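Local coordinates for putative S41 protease (Bacteroides fragilis NCTC 9343, PDB 3K50), which is of unknown function but belongs to the S41 peptidase family and carries a PDZ domain, consistent with a peptidase-like protein, at residues L192-F197 and L229-N234; N225-D230 and S291-L296; A300-A305 and A326-A331; V318-T323 and T362-T367. All coordinates share one frame; numbering follows the deposited sequence.

Interaction 1: L192-F197 and L229-N234; sequences LMYNEF and LDLRYN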
loop_
_atom_site.group_PDB
_atom_site.type_symbol
_atom_site.label_atom_id
_atom_site.label_comp_id
_atom_site.label_asym_id
_atom_site.label_seq_id
_atom_site.Cartn_x
_atom_site.Cartn_y
_atom_site.Cartn_z
ATOM N N LEU A 192 11.047 2.161 8.471
ATOM C CA LEU A 192 10.109 3.045 7.824
ATOM C C LEU A 192 8.840 2.341 7.387
ATOM O O LEU A 192 8.882 1.444 6.563
ATOM C CB LEU A 192 10.758 3.684 6.586
ATOM C CG LEU A 192 9.959 4.653 5.701
ATOM C CD1 LEU A 192 9.699 5.960 6.451
ATOM C CD2 LEU A 192 10.700 4.933 4.444
HETATM N N MSE A 193 7.717 2.820 7.915
HETATM C CA MSE A 193 6.379 2.404 7.500
HETATM C C MSE A 193 5.895 3.458 6.466
HETATM O O MSE A 193 5.474 4.539 6.845
HETATM C CB MSE A 193 5.461 2.273 8.708
HETATM C CG MSE A 193 4.266 1.435 8.479
HETATM SE SE MSE A 193 2.998 1.894 7.044
HETATM C CE MSE A 193 1.919 0.262 7.216
ATOM N N TYR A 194 6.031 3.120 5.170
ATOM C CA TYR A 194 5.738 4.011 4.035
ATOM C C TYR A 194 4.531 3.445 3.338
ATOM O O TYR A 194 4.608 2.373 2.738
ATOM C CB TYR A 194 6.921 4.053 3.068
ATOM C CG TYR A 194 6.756 4.999 1.874
ATOM C CD1 TYR A 194 6.740 6.345 2.051
ATOM C CD2 TYR A 194 6.728 4.517 0.572
ATOM C CE1 TYR A 194 6.640 7.245 0.935
ATOM C CE2 TYR A 194 6.632 5.374 -0.541
ATOM C CZ TYR A 194 6.600 6.724 -0.354
ATOM O OH TYR A 194 6.519 7.568 -1.433
ATOM N N ASN A 195 3.413 4.155 3.390
ATOM C CA ASN A 195 2.135 3.500 3.018
ATOM C C ASN A 195 1.543 3.790 1.654
ATOM O O ASN A 195 0.579 3.164 1.293
ATOM C CB ASN A 195 1.080 3.797 4.111
ATOM C CG ASN A 195 0.054 2.670 4.268
ATOM O OD1 ASN A 195 0.413 1.513 4.279
ATOM N ND2 ASN A 195 -1.214 3.022 4.337
ATOM N N GLU A 196 2.130 4.715 0.900
ATOM C CA GLU A 196 1.583 5.084 -0.378
ATOM C C GLU A 196 2.628 5.841 -1.163
ATOM O O GLU A 196 3.291 6.710 -0.621
ATOM C CB GLU A 196 0.338 5.978 -0.186
ATOM C CG GLU A 196 -0.397 6.184 -1.414
ATOM C CD GLU A 196 -1.547 7.175 -1.292
ATOM O OE1 GLU A 196 -1.693 7.856 -0.256
ATOM O OE2 GLU A 196 -2.297 7.271 -2.281
ATOM N N PHE A 197 2.811 5.462 -2.433
ATOM C CA PHE A 197 3.734 6.181 -3.307
ATOM C C PHE A 197 3.000 7.409 -3.868
ATOM O O PHE A 197 2.491 7.411 -5.003
ATOM C CB PHE A 197 4.261 5.253 -4.421
ATOM C CG PHE A 197 5.179 4.161 -3.906
ATOM C CD1 PHE A 197 4.672 3.061 -3.296
ATOM C CD2 PHE A 197 6.550 4.263 -4.043
ATOM C CE1 PHE A 197 5.512 2.077 -2.794
ATOM C CE2 PHE A 197 7.392 3.288 -3.547
ATOM C CZ PHE A 197 6.866 2.196 -2.908
ATOM N N LEU A 229 11.976 -1.707 5.508
ATOM C CA LEU A 229 10.973 -0.914 4.790
ATOM C C LEU A 229 9.611 -1.664 4.862
ATOM O O LEU A 229 9.439 -2.716 4.246
ATOM C CB LEU A 229 11.424 -0.722 3.348
ATOM C CG LEU A 229 10.511 0.001 2.352
ATOM C CD1 LEU A 229 10.389 1.450 2.647
ATOM C CD2 LEU A 229 11.068 -0.224 0.878
ATOM N N ASP A 230 8.659 -1.099 5.613
ATOM C CA ASP A 230 7.371 -1.720 5.863
ATOM C C ASP A 230 6.354 -1.236 4.808
ATOM O O ASP A 230 5.850 -0.123 4.867
ATOM C CB ASP A 230 6.971 -1.396 7.330
ATOM C CG ASP A 230 5.779 -2.165 7.814
ATOM O OD1 ASP A 230 5.053 -2.753 6.990
ATOM O OD2 ASP A 230 5.569 -2.213 9.054
ATOM N N LEU A 231 6.117 -2.077 3.791
ATOM C CA LEU A 231 5.174 -1.808 2.714
ATOM C C LEU A 231 3.931 -2.706 2.840
ATOM O O LEU A 231 3.182 -2.946 1.898
ATOM C CB LEU A 231 5.870 -2.110 1.398
ATOM C CG LEU A 231 7.126 -1.332 1.057
ATOM C CD1 LEU A 231 7.713 -1.738 -0.364
ATOM C CD2 LEU A 231 6.873 0.187 1.157
ATOM N N ARG A 232 3.673 -3.207 4.021
ATOM C CA ARG A 232 2.630 -4.214 4.134
ATOM C C ARG A 232 1.228 -3.871 3.637
ATOM O O ARG A 232 0.488 -4.794 3.256
ATOM C CB ARG A 232 2.546 -4.762 5.575
ATOM C CG ARG A 232 1.838 -3.877 6.564
ATOM C CD ARG A 232 1.870 -4.529 7.928
ATOM N NE ARG A 232 3.167 -4.376 8.569
ATOM C CZ ARG A 232 3.545 -4.952 9.715
ATOM N NH1 ARG A 232 2.765 -5.840 10.338
ATOM N NH2 ARG A 232 4.763 -4.683 10.202
ATOM N N TYR A 233 0.835 -2.611 3.726
ATOM C CA TYR A 233 -0.464 -2.194 3.312
ATOM C C TYR A 233 -0.349 -1.200 2.183
ATOM O O TYR A 233 -1.322 -0.529 1.875
ATOM C CB TYR A 233 -1.256 -1.536 4.495
ATOM C CG TYR A 233 -1.455 -2.380 5.697
ATOM C CD1 TYR A 233 -1.741 -3.756 5.578
ATOM C CD2 TYR A 233 -1.485 -1.800 7.002
ATOM C CE1 TYR A 233 -1.883 -4.513 6.677
ATOM C CE2 TYR A 233 -1.700 -2.581 8.114
ATOM C CZ TYR A 233 -1.892 -3.932 7.939
ATOM O OH TYR A 233 -2.050 -4.734 9.051
ATOM N N ASN A 234 0.800 -1.147 1.526
ATOM C CA ASN A 234 1.049 -0.185 0.441
ATOM C C ASN A 234 0.550 -0.678 -0.940
ATOM O O ASN A 234 1.124 -1.582 -1.555
ATOM C CB ASN A 234 2.537 0.142 0.404
ATOM C CG ASN A 234 2.843 1.350 -0.462
ATOM O OD1 ASN A 234 2.283 1.490 -1.556
ATOM N ND2 ASN A 234 3.780 2.204 -0.001
HETATM O O HOH W 1 2.571 -0.187 4.102
#

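Interaction 2: N225-D230 and S291-L296; sequences NEFVLD and STVYVL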
loop_
_atom_site.group_PDB
_atom_site.type_symbol
_atom_site.label_atom_id
_atom_site.label_comp_id
_atom_site.label_asym_id
_atom_site.label_seq_id
_atom_site.Cartn_x
_atom_site.Cartn_y
_atom_site.Cartn_z
ATOM N N ASN A 225 22.729 1.442 9.330
ATOM C CA ASN A 225 23.477 0.498 8.482
ATOM C C ASN A 225 22.660 -0.764 8.149
ATOM O O ASN A 225 23.155 -1.643 7.482
ATOM C CB ASN A 225 24.832 0.120 9.096
ATOM C CG ASN A 225 24.747 -0.175 10.565
ATOM O OD1 ASN A 225 23.904 -0.992 11.014
ATOM N ND2 ASN A 225 25.629 0.489 11.359
ATOM N N GLU A 226 21.417 -0.834 8.614
ATOM C CA GLU A 226 20.472 -1.890 8.215
ATOM C C GLU A 226 19.127 -1.178 8.032
ATOM O O GLU A 226 18.930 -0.091 8.561
ATOM C CB GLU A 226 20.327 -3.040 9.234
ATOM C CG GLU A 226 21.570 -3.869 9.492
ATOM C CD GLU A 226 22.018 -4.834 8.400
ATOM O OE1 GLU A 226 21.258 -5.252 7.493
ATOM O OE2 GLU A 226 23.169 -5.271 8.523
ATOM N N PHE A 227 18.197 -1.798 7.310
ATOM C CA PHE A 227 16.920 -1.123 7.008
ATOM C C PHE A 227 15.718 -2.090 6.825
ATOM O O PHE A 227 15.774 -3.117 6.137
ATOM C CB PHE A 227 17.109 -0.226 5.776
ATOM C CG PHE A 227 16.107 0.894 5.649
ATOM C CD1 PHE A 227 14.821 0.664 5.170
ATOM C CD2 PHE A 227 16.467 2.191 5.943
ATOM C CE1 PHE A 227 13.906 1.693 5.051
ATOM C CE2 PHE A 227 15.572 3.223 5.808
ATOM C CZ PHE A 227 14.291 2.993 5.383
ATOM N N VAL A 228 14.622 -1.736 7.488
ATOM C CA VAL A 228 13.364 -2.449 7.375
ATOM C C VAL A 228 12.340 -1.468 6.763
ATOM O O VAL A 228 11.960 -0.477 7.400
ATOM C CB VAL A 228 12.871 -2.935 8.720
ATOM C CG1 VAL A 228 11.531 -3.639 8.566
ATOM C CG2 VAL A 228 13.914 -3.847 9.365
ATOM N N LEU A 229 11.976 -1.707 5.508
ATOM C CA LEU A 229 10.973 -0.914 4.790
ATOM C C LEU A 229 9.611 -1.664 4.862
ATOM O O LEU A 229 9.439 -2.716 4.246
ATOM C CB LEU A 229 11.424 -0.722 3.348
ATOM C CG LEU A 229 10.511 0.001 2.352
ATOM C CD1 LEU A 229 10.389 1.450 2.647
ATOM C CD2 LEU A 229 11.068 -0.224 0.878
ATOM N N ASP A 230 8.659 -1.099 5.613
ATOM C CA ASP A 230 7.371 -1.720 5.863
ATOM C C ASP A 230 6.354 -1.236 4.808
ATOM O O ASP A 230 5.850 -0.123 4.867
ATOM C CB ASP A 230 6.971 -1.396 7.330
ATOM C CG ASP A 230 5.779 -2.165 7.814
ATOM O OD1 ASP A 230 5.053 -2.753 6.990
ATOM O OD2 ASP A 230 5.569 -2.213 9.054
ATOM N N SER A 291 23.530 -2.329 1.671
ATOM C CA SER A 291 23.786 -3.551 0.853
ATOM C C SER A 291 22.637 -4.594 0.927
ATOM O O SER A 291 22.521 -5.453 0.070
ATOM C CB SER A 291 25.115 -4.180 1.340
ATOM O OG SER A 291 25.017 -4.517 2.751
ATOM N N THR A 292 21.817 -4.488 1.969
ATOM C CA THR A 292 20.681 -5.344 2.255
ATOM C C THR A 292 19.505 -4.478 2.729
ATOM O O THR A 292 19.711 -3.460 3.401
ATOM C CB THR A 292 21.021 -6.337 3.379
ATOM O OG1 THR A 292 22.168 -7.090 3.015
ATOM C CG2 THR A 292 19.841 -7.324 3.645
ATOM N N VAL A 293 18.296 -4.853 2.333
ATOM C CA VAL A 293 17.067 -4.193 2.787
ATOM C C VAL A 293 16.035 -5.317 3.094
ATOM O O VAL A 293 15.999 -6.308 2.406
ATOM C CB VAL A 293 16.544 -3.120 1.818
ATOM C CG1 VAL A 293 16.215 -3.729 0.411
ATOM C CG2 VAL A 293 15.344 -2.436 2.400
ATOM N N TYR A 294 15.333 -5.204 4.213
ATOM C CA TYR A 294 14.238 -6.127 4.605
ATOM C C TYR A 294 12.954 -5.347 4.282
ATOM O O TYR A 294 12.778 -4.172 4.704
ATOM C CB TYR A 294 14.310 -6.543 6.076
ATOM C CG TYR A 294 15.600 -7.270 6.398
ATOM C CD1 TYR A 294 16.781 -6.573 6.586
ATOM C CD2 TYR A 294 15.654 -8.668 6.434
ATOM C CE1 TYR A 294 17.981 -7.242 6.853
ATOM C CE2 TYR A 294 16.862 -9.337 6.670
ATOM C CZ TYR A 294 18.015 -8.616 6.854
ATOM O OH TYR A 294 19.220 -9.240 7.085
ATOM N N VAL A 295 12.092 -5.983 3.493
ATOM C CA VAL A 295 10.837 -5.411 3.026
ATOM C C VAL A 295 9.693 -6.270 3.572
ATOM O O VAL A 295 9.680 -7.497 3.400
ATOM C CB VAL A 295 10.804 -5.292 1.479
ATOM C CG1 VAL A 295 9.438 -4.670 1.002
ATOM C CG2 VAL A 295 11.976 -4.430 0.983
ATOM N N LEU A 296 8.826 -5.631 4.358
ATOM C CA LEU A 296 7.646 -6.290 4.942
ATOM C C LEU A 296 6.443 -6.187 4.001
ATOM O O LEU A 296 6.056 -5.080 3.587
ATOM C CB LEU A 296 7.346 -5.672 6.305
ATOM C CG LEU A 296 8.511 -5.496 7.277
ATOM C CD1 LEU A 296 8.059 -4.987 8.654
ATOM C CD2 LEU A 296 9.284 -6.810 7.430
HETATM O O HOH W 2 23.159 -3.224 4.592
HETATM O O HOH W 3 21.448 -7.918 7.334
HETATM O O HOH W 4 19.176 -4.045 6.037
#

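Interaction 3: A300-A305 and A326-A331; sequences ATRGAA and AGEYVA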
loop_
_atom_site.group_PDB
_atom_site.type_symbol
_atom_site.label_atom_id
_atom_site.label_comp_id
_atom_site.label_asym_id
_atom_site.label_seq_id
_atom_site.Cartn_x
_atom_site.Cartn_y
_atom_site.Cartn_z
ATOM N N ALA A 300 -1.690 -7.125 0.146
ATOM C CA ALA A 300 -2.021 -5.769 -0.247
ATOM C C ALA A 300 -0.888 -5.035 -0.968
ATOM O O ALA A 300 -1.149 -4.038 -1.611
ATOM C CB ALA A 300 -2.440 -4.926 0.995
ATOM N N THR A 301 0.361 -5.476 -0.811
ATOM C CA THR A 301 1.549 -4.808 -1.331
ATOM C C THR A 301 1.508 -4.922 -2.828
ATOM O O THR A 301 1.587 -6.017 -3.370
ATOM C CB THR A 301 2.812 -5.477 -0.778
ATOM O OG1 THR A 301 2.749 -5.440 0.633
ATOM C CG2 THR A 301 4.085 -4.771 -1.241
ATOM N N ARG A 302 1.412 -3.788 -3.517
ATOM C CA ARG A 302 1.105 -3.829 -4.947
ATOM C C ARG A 302 1.752 -2.780 -5.788
ATOM O O ARG A 302 1.984 -1.661 -5.346
ATOM C CB ARG A 302 -0.421 -3.597 -5.042
ATOM C CG ARG A 302 -1.044 -3.519 -6.434
ATOM C CD ARG A 302 -2.522 -3.232 -6.318
ATOM N NE ARG A 302 -3.271 -4.378 -5.847
ATOM C CZ ARG A 302 -3.796 -5.344 -6.622
ATOM N NH1 ARG A 302 -3.682 -5.338 -7.938
ATOM N NH2 ARG A 302 -4.452 -6.328 -6.063
ATOM N N GLY A 303 1.961 -3.113 -7.043
ATOM C CA GLY A 303 2.337 -2.107 -8.034
ATOM C C GLY A 303 3.664 -1.424 -7.899
ATOM O O GLY A 303 4.716 -2.041 -8.004
ATOM N N ALA A 304 3.640 -0.128 -7.672
ATOM C CA ALA A 304 4.876 0.581 -7.397
ATOM C C ALA A 304 5.658 -0.092 -6.256
ATOM O O ALA A 304 6.894 -0.145 -6.293
ATOM C CB ALA A 304 4.572 2.080 -7.085
ATOM N N ALA A 305 4.948 -0.614 -5.239
ATOM C CA ALA A 305 5.578 -1.258 -4.085
ATOM C C ALA A 305 6.361 -2.493 -4.572
ATOM O O ALA A 305 7.454 -2.767 -4.131
ATOM C CB ALA A 305 4.532 -1.646 -3.057
ATOM N N ALA A 326 0.899 -8.713 -4.394
ATOM C CA ALA A 326 -0.324 -8.770 -5.214
ATOM C C ALA A 326 -0.149 -9.320 -6.626
ATOM O O ALA A 326 -1.079 -9.885 -7.201
ATOM C CB ALA A 326 -0.942 -7.393 -5.324
ATOM N N GLY A 327 1.018 -9.137 -7.182
ATOM C CA GLY A 327 1.257 -9.595 -8.574
ATOM C C GLY A 327 0.974 -8.553 -9.663
ATOM O O GLY A 327 0.827 -8.890 -10.847
ATOM N N GLU A 328 0.895 -7.278 -9.305
ATOM C CA GLU A 328 0.644 -6.229 -10.317
ATOM C C GLU A 328 1.986 -5.822 -11.003
ATOM O O GLU A 328 2.642 -4.939 -10.568
ATOM C CB GLU A 328 -0.117 -5.038 -9.693
ATOM C CG GLU A 328 -0.628 -4.048 -10.699
ATOM C CD GLU A 328 -1.505 -3.042 -10.024
ATOM O OE1 GLU A 328 -2.644 -3.418 -9.696
ATOM O OE2 GLU A 328 -1.035 -1.904 -9.789
ATOM N N TYR A 329 2.369 -6.499 -12.094
ATOM C CA TYR A 329 3.708 -6.336 -12.670
ATOM C C TYR A 329 3.804 -5.288 -13.790
ATOM O O TYR A 329 4.828 -5.237 -14.471
ATOM C CB TYR A 329 4.232 -7.717 -13.180
ATOM C CG TYR A 329 3.355 -8.363 -14.195
ATOM C CD1 TYR A 329 2.311 -9.206 -13.815
ATOM C CD2 TYR A 329 3.544 -8.149 -15.555
ATOM C CE1 TYR A 329 1.510 -9.801 -14.744
ATOM C CE2 TYR A 329 2.678 -8.714 -16.516
ATOM C CZ TYR A 329 1.685 -9.546 -16.120
ATOM O OH TYR A 329 0.864 -10.125 -17.078
ATOM N N VAL A 330 2.713 -4.539 -14.010
ATOM C CA VAL A 330 2.610 -3.486 -15.029
ATOM C C VAL A 330 2.138 -2.224 -14.310
ATOM O O VAL A 330 1.682 -2.316 -13.150
ATOM C CB VAL A 330 1.669 -3.877 -16.174
ATOM C CG1 VAL A 330 2.335 -4.912 -17.119
ATOM C CG2 VAL A 330 0.349 -4.395 -15.617
ATOM N N ALA A 331 2.331 -1.051 -14.925
ATOM C CA ALA A 331 1.960 0.193 -14.276
ATOM C C ALA A 331 0.717 0.773 -14.898
ATOM O O ALA A 331 0.527 0.676 -16.128
ATOM C CB ALA A 331 3.124 1.211 -14.384
HETATM O O HOH W 5 4.986 -3.433 -10.146
#

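Interaction 4: V318-T323 and T362-T367; sequences VVLIGT and TGFKPT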
loop_
_atom_site.group_PDB
_atom_site.type_symbol
_atom_site.label_atom_id
_atom_site.label_comp_id
_atom_site.label_asym_id
_atom_site.label_seq_id
_atom_site.Cartn_x
_atom_site.Cartn_y
_atom_site.Cartn_z
ATOM N N VAL A 318 17.713 -8.221 -1.075
ATOM C CA VAL A 318 16.374 -7.801 -0.702
ATOM C C VAL A 318 15.740 -9.011 0.009
ATOM O O VAL A 318 15.657 -10.072 -0.577
ATOM C CB VAL A 318 15.541 -7.419 -1.946
ATOM C CG1 VAL A 318 14.124 -7.009 -1.538
ATOM C CG2 VAL A 318 16.181 -6.303 -2.685
ATOM N N VAL A 319 15.315 -8.865 1.269
ATOM C CA VAL A 319 14.744 -9.983 1.993
ATOM C C VAL A 319 13.312 -9.635 2.245
ATOM O O VAL A 319 13.044 -8.617 2.829
ATOM C CB VAL A 319 15.484 -10.195 3.350
ATOM C CG1 VAL A 319 14.741 -11.192 4.233
ATOM C CG2 VAL A 319 17.019 -10.583 3.132
ATOM N N LEU A 320 12.407 -10.494 1.806
ATOM C CA LEU A 320 10.984 -10.314 1.915
ATOM C C LEU A 320 10.434 -11.134 3.065
ATOM O O LEU A 320 10.674 -12.315 3.128
ATOM C CB LEU A 320 10.289 -10.711 0.621
ATOM C CG LEU A 320 10.729 -9.979 -0.654
ATOM C CD1 LEU A 320 9.906 -10.495 -1.832
ATOM C CD2 LEU A 320 10.632 -8.449 -0.475
ATOM N N ILE A 321 9.723 -10.448 3.972
ATOM C CA ILE A 321 9.137 -11.030 5.179
ATOM C C ILE A 321 7.666 -10.696 5.230
ATOM O O ILE A 321 7.295 -9.549 5.086
ATOM C CB ILE A 321 9.848 -10.491 6.444
ATOM C CG1 ILE A 321 11.288 -11.003 6.512
ATOM C CG2 ILE A 321 9.123 -10.942 7.776
ATOM C CD1 ILE A 321 12.125 -10.276 7.560
ATOM N N GLY A 322 6.802 -11.707 5.363
ATOM C CA GLY A 322 5.334 -11.441 5.411
ATOM C C GLY A 322 4.617 -12.465 4.570
ATOM O O GLY A 322 4.913 -13.629 4.692
ATOM N N THR A 323 3.715 -12.014 3.677
ATOM C CA THR A 323 2.955 -12.912 2.810
ATOM C C THR A 323 3.142 -12.438 1.374
ATOM O O THR A 323 3.625 -11.345 1.146
ATOM C CB THR A 323 1.476 -13.030 3.211
ATOM O OG1 THR A 323 0.862 -11.745 3.293
ATOM C CG2 THR A 323 1.304 -13.796 4.590
ATOM N N THR A 362 1.526 -13.220 -10.276
ATOM C CA THR A 362 0.995 -13.889 -9.061
ATOM C C THR A 362 1.645 -13.439 -7.746
ATOM O O THR A 362 1.171 -13.806 -6.664
ATOM C CB THR A 362 0.923 -15.491 -9.130
ATOM O OG1 THR A 362 2.150 -16.093 -8.698
ATOM C CG2 THR A 362 0.522 -15.987 -10.529
ATOM N N GLY A 363 2.675 -12.594 -7.826
ATOM C CA GLY A 363 3.280 -11.998 -6.651
ATOM C C GLY A 363 4.663 -12.497 -6.274
ATOM O O GLY A 363 5.130 -13.547 -6.763
ATOM N N PHE A 364 5.337 -11.704 -5.449
ATOM C CA PHE A 364 6.623 -12.137 -4.926
ATOM C C PHE A 364 6.358 -12.949 -3.674
ATOM O O PHE A 364 5.772 -12.452 -2.714
ATOM C CB PHE A 364 7.513 -10.963 -4.535
ATOM C CG PHE A 364 8.228 -10.296 -5.698
ATOM C CD1 PHE A 364 9.301 -10.924 -6.323
ATOM C CD2 PHE A 364 7.895 -9.035 -6.094
ATOM C CE1 PHE A 364 9.991 -10.293 -7.324
ATOM C CE2 PHE A 364 8.598 -8.383 -7.114
ATOM C CZ PHE A 364 9.629 -9.029 -7.735
ATOM N N LYS A 365 6.867 -14.161 -3.675
ATOM C CA LYS A 365 6.788 -15.028 -2.525
ATOM C C LYS A 365 7.742 -14.540 -1.438
ATOM O O LYS A 365 8.866 -14.163 -1.712
ATOM C CB LYS A 365 7.138 -16.450 -2.952
ATOM C CG LYS A 365 6.859 -17.471 -1.886
ATOM C CD LYS A 365 7.025 -18.955 -2.335
ATOM C CE LYS A 365 8.423 -19.532 -2.075
ATOM N NZ LYS A 365 8.440 -21.052 -2.043
ATOM N N PRO A 366 7.314 -14.544 -0.194
ATOM C CA PRO A 366 8.294 -14.058 0.771
ATOM C C PRO A 366 9.476 -15.022 0.978
ATOM O O PRO A 366 9.338 -16.240 0.795
ATOM C CB PRO A 366 7.476 -13.954 2.084
ATOM C CG PRO A 366 6.362 -14.887 1.968
ATOM C CD PRO A 366 6.022 -14.915 0.447
ATOM N N THR A 367 10.612 -14.466 1.389
ATOM C CA THR A 367 11.777 -15.235 1.794
ATOM C C THR A 367 11.406 -15.974 3.077
ATOM O O THR A 367 11.730 -17.154 3.262
ATOM C CB THR A 367 13.026 -14.341 2.028
ATOM O OG1 THR A 367 13.113 -13.304 1.027
ATOM C CG2 THR A 367 14.339 -15.189 2.047
HETATM O O HOH W 6 6.797 -11.220 -0.277
#

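Interaction 1: L192-F197 and L229-N234
The side-chain amide of Asn-234 fits into a hollow formed by the backbone of Tyr-194 to Glu-196 and the ring of Phe-197, just past the paired strands of a beta-alpha-beta unit (strand 187-194, helix 207-221, strand 226-230). CG lies anti to the backbone N (chi1 -167°), turning the amide toward 194-196; ND2 donates to Tyr-194 O at 2.9 Å, approaching from 44° above the carbonyl plane. Its OD1 lies in the plane of the Phe-197 ring, 3.3 Å from CD1 at the ring edge, and also accepts from Gly-236 N. Phe-197 itself is a bump wedged between helices 239-249 and 304-312, and Tyr-194 CE2 sits over the centre of its ring.

Behind this plug the strands pair in parallel through Asp-230 N to Leu-192 O (2.7 Å) and Tyr-194 N to Asp-230 O. On one face Leu-192 and Leu-229 lie side by side and point the same way, with CD2 and CD1 3.9 Å apart. On the other, Met-193, present as selenomethionine, has a chain bent at chi2, and its CE lies 4.0 Å from Tyr-233 CD2 and also near Arg-232 CG. Arg-232 grips the carboxylate of Asp-230 side-on, NE to OD1 and NH2 to OD2, while Tyr-191 OH also bonds OD2. A water donates to Asn-195 OD1 at 2.8 Å and accepts from Tyr-233 N at 3.0 Å.

Interaction 2: N225-D230 and S291-L296
The Tyr-294 ring meets strand 226-230 with its edge: Phe-227 O lies near the ring plane, 3.6 Å from CD1, and Glu-226 OE1 approaches CE1 further along the same rim. A water links that carboxylate oxygen to Tyr-294 OH, and a second water joins OE1 to Phe-227 N and Thr-292 O, while Glu-226 OE2 is held by a salt bridge to Lys-187. The Phe-227 ring has Leu-229 CB in plane at its edge and Val-293 CG2 4.2 Å from CD1; Phe-219 meets it edge-to-face.

Between these groups runs a parallel ladder. Tyr-294 N donates to Phe-227 O at 2.9 Å (172°), Leu-229 N to Tyr-294 O at 2.7 Å, and Leu-296 N to Leu-229 O. On the face carrying Tyr-294, Leu-296 CD1 lies against Val-228 CG1 and the carboxyl carbon CG of Asp-230, each at 3.7 Å; Asp-230 OD2 is bonded by Tyr-191 OH and Arg-232. Leu-229 CD2 and Val-295 CG2 pack on the reverse face.

The pair occupies the middle of the mixed six-stranded sheet of the S41 peptidase region. Strands 187-194 and 317-322 flank it, helix 388-398 covers Val-228, Tyr-294 and Leu-296, and helix 207-221 sets Phe-216 against Phe-227.

Interaction 3: A300-A305 and A326-A331
Arg-302 and Glu-328 meet in a salt bridge, NH1 donating to OE1 at 2.8 Å (161°). The carboxylate oxygen lies in the guanidinium plane, yet NH1 arrives from 40° above the carboxylate plane, and the two flat groups are turned 59° apart. Ala-326 CB covers one face of the guanidinium near its rim, 3.7 Å from NH2. In Arg-302 CG lies anti to the backbone N, and CD passes 3.4 Å from Glu-328 OE1; the bend at chi3 then turns NE out of the line of the chain. Alongside, Ala-326 N donates to Thr-301 O at 3.0 Å.

Residues 300-303 form the connection from strand 292-297 into helix 304-312, with Gly-303 at the N-cap; residues 326-329 lead into strand 330-336. In S41 peptidases the nucleophilic serine lies at the start of the corresponding helix, and Gly-303 may correspond to that position. Glu-328 OE2 lies 3.8 Å from its CA. A water donates to both Gly-303 O (2.6 Å) and Glu-328 O.

Further out, Glu-306 in the first turn of the helix holds both segments: its OE1 accepts from Gly-303 N and Glu-328 N, its OE2 from Gly-327 N. Thr-301 OG1 is bonded to Leu-231 O and Thr-298 N, and Phe-60 packs against Glu-328.

Interaction 4: V318-T323 and T362-T367
Thr-367 meets both backbone polar atoms of Leu-320. Its OG1 accepts from Leu-320 N at 3.0 Å, and its own N gives a short but bent bond to Leu-320 O (2.8 Å, 126°) that counts as weak. The first bond depends on the rotation of the threonine: with OG1 anti to the carbonyl carbon (chi1 -40°), the hydroxyl turns back beside the backbone N and reaches the strand, and a side-chain oxygen rather than a backbone carbonyl accepts from Leu-320 N. Thr-367 CB lies 3.3 Å from Leu-320 O.

These bonds stand at the start of the last strand of the mixed sheet. Residues 364-367 run across strand 317-322, the direction from CA 364 to CA 367 lying 103° from that of CA 318 to CA 323, and the chain then passes into strand 368-369, parallel to 317-322, where Tyr-368 adds a backbone bond with Leu-320.

Around the polar centre, the Pro-366 ring packs on the strand end, CG 3.3 Å from Gly-322 O and CD against the carbonyl carbon of Thr-323. Leu-320 extends CD1 to Phe-364 CB, 3.6 Å away, and to Lys-365 O, while Ile-309 of helix 304-312 packs against both Leu-320 and Phe-364. The Phe-364 ring leads away from the strand to stack on Tyr-360. A water donates to Phe-364 O at 2.9 Å and, weakly, to Thr-323 O, and Phe-364 N bonds Thr-325 OG1.

How the interactions relate
From the N terminus, interaction 1 closes the first loop, bringing 229-234 back beside 192-197 after helix 207-221. Interaction 2 starts on the strand where interaction 1 ends, sharing Leu-229 and Asp-230, and closes a longer loop at 291-296. Chain 300-305 follows and meets 326-331 in interaction 3; interaction 4 crosses it, since 318-323 lies inside that loop while 362-367 lies beyond. Interactions 1 and 2 pair neighbouring strands of one mixed sheet, and interaction 4 brings the segment before its outermost strand 368-369 against strand 317-322. Interaction 3 joins the start of helix 304-312 to strand 330-336 of another sheet, and probable bonds from Thr-301 and Arg-302 tie it to interaction 1.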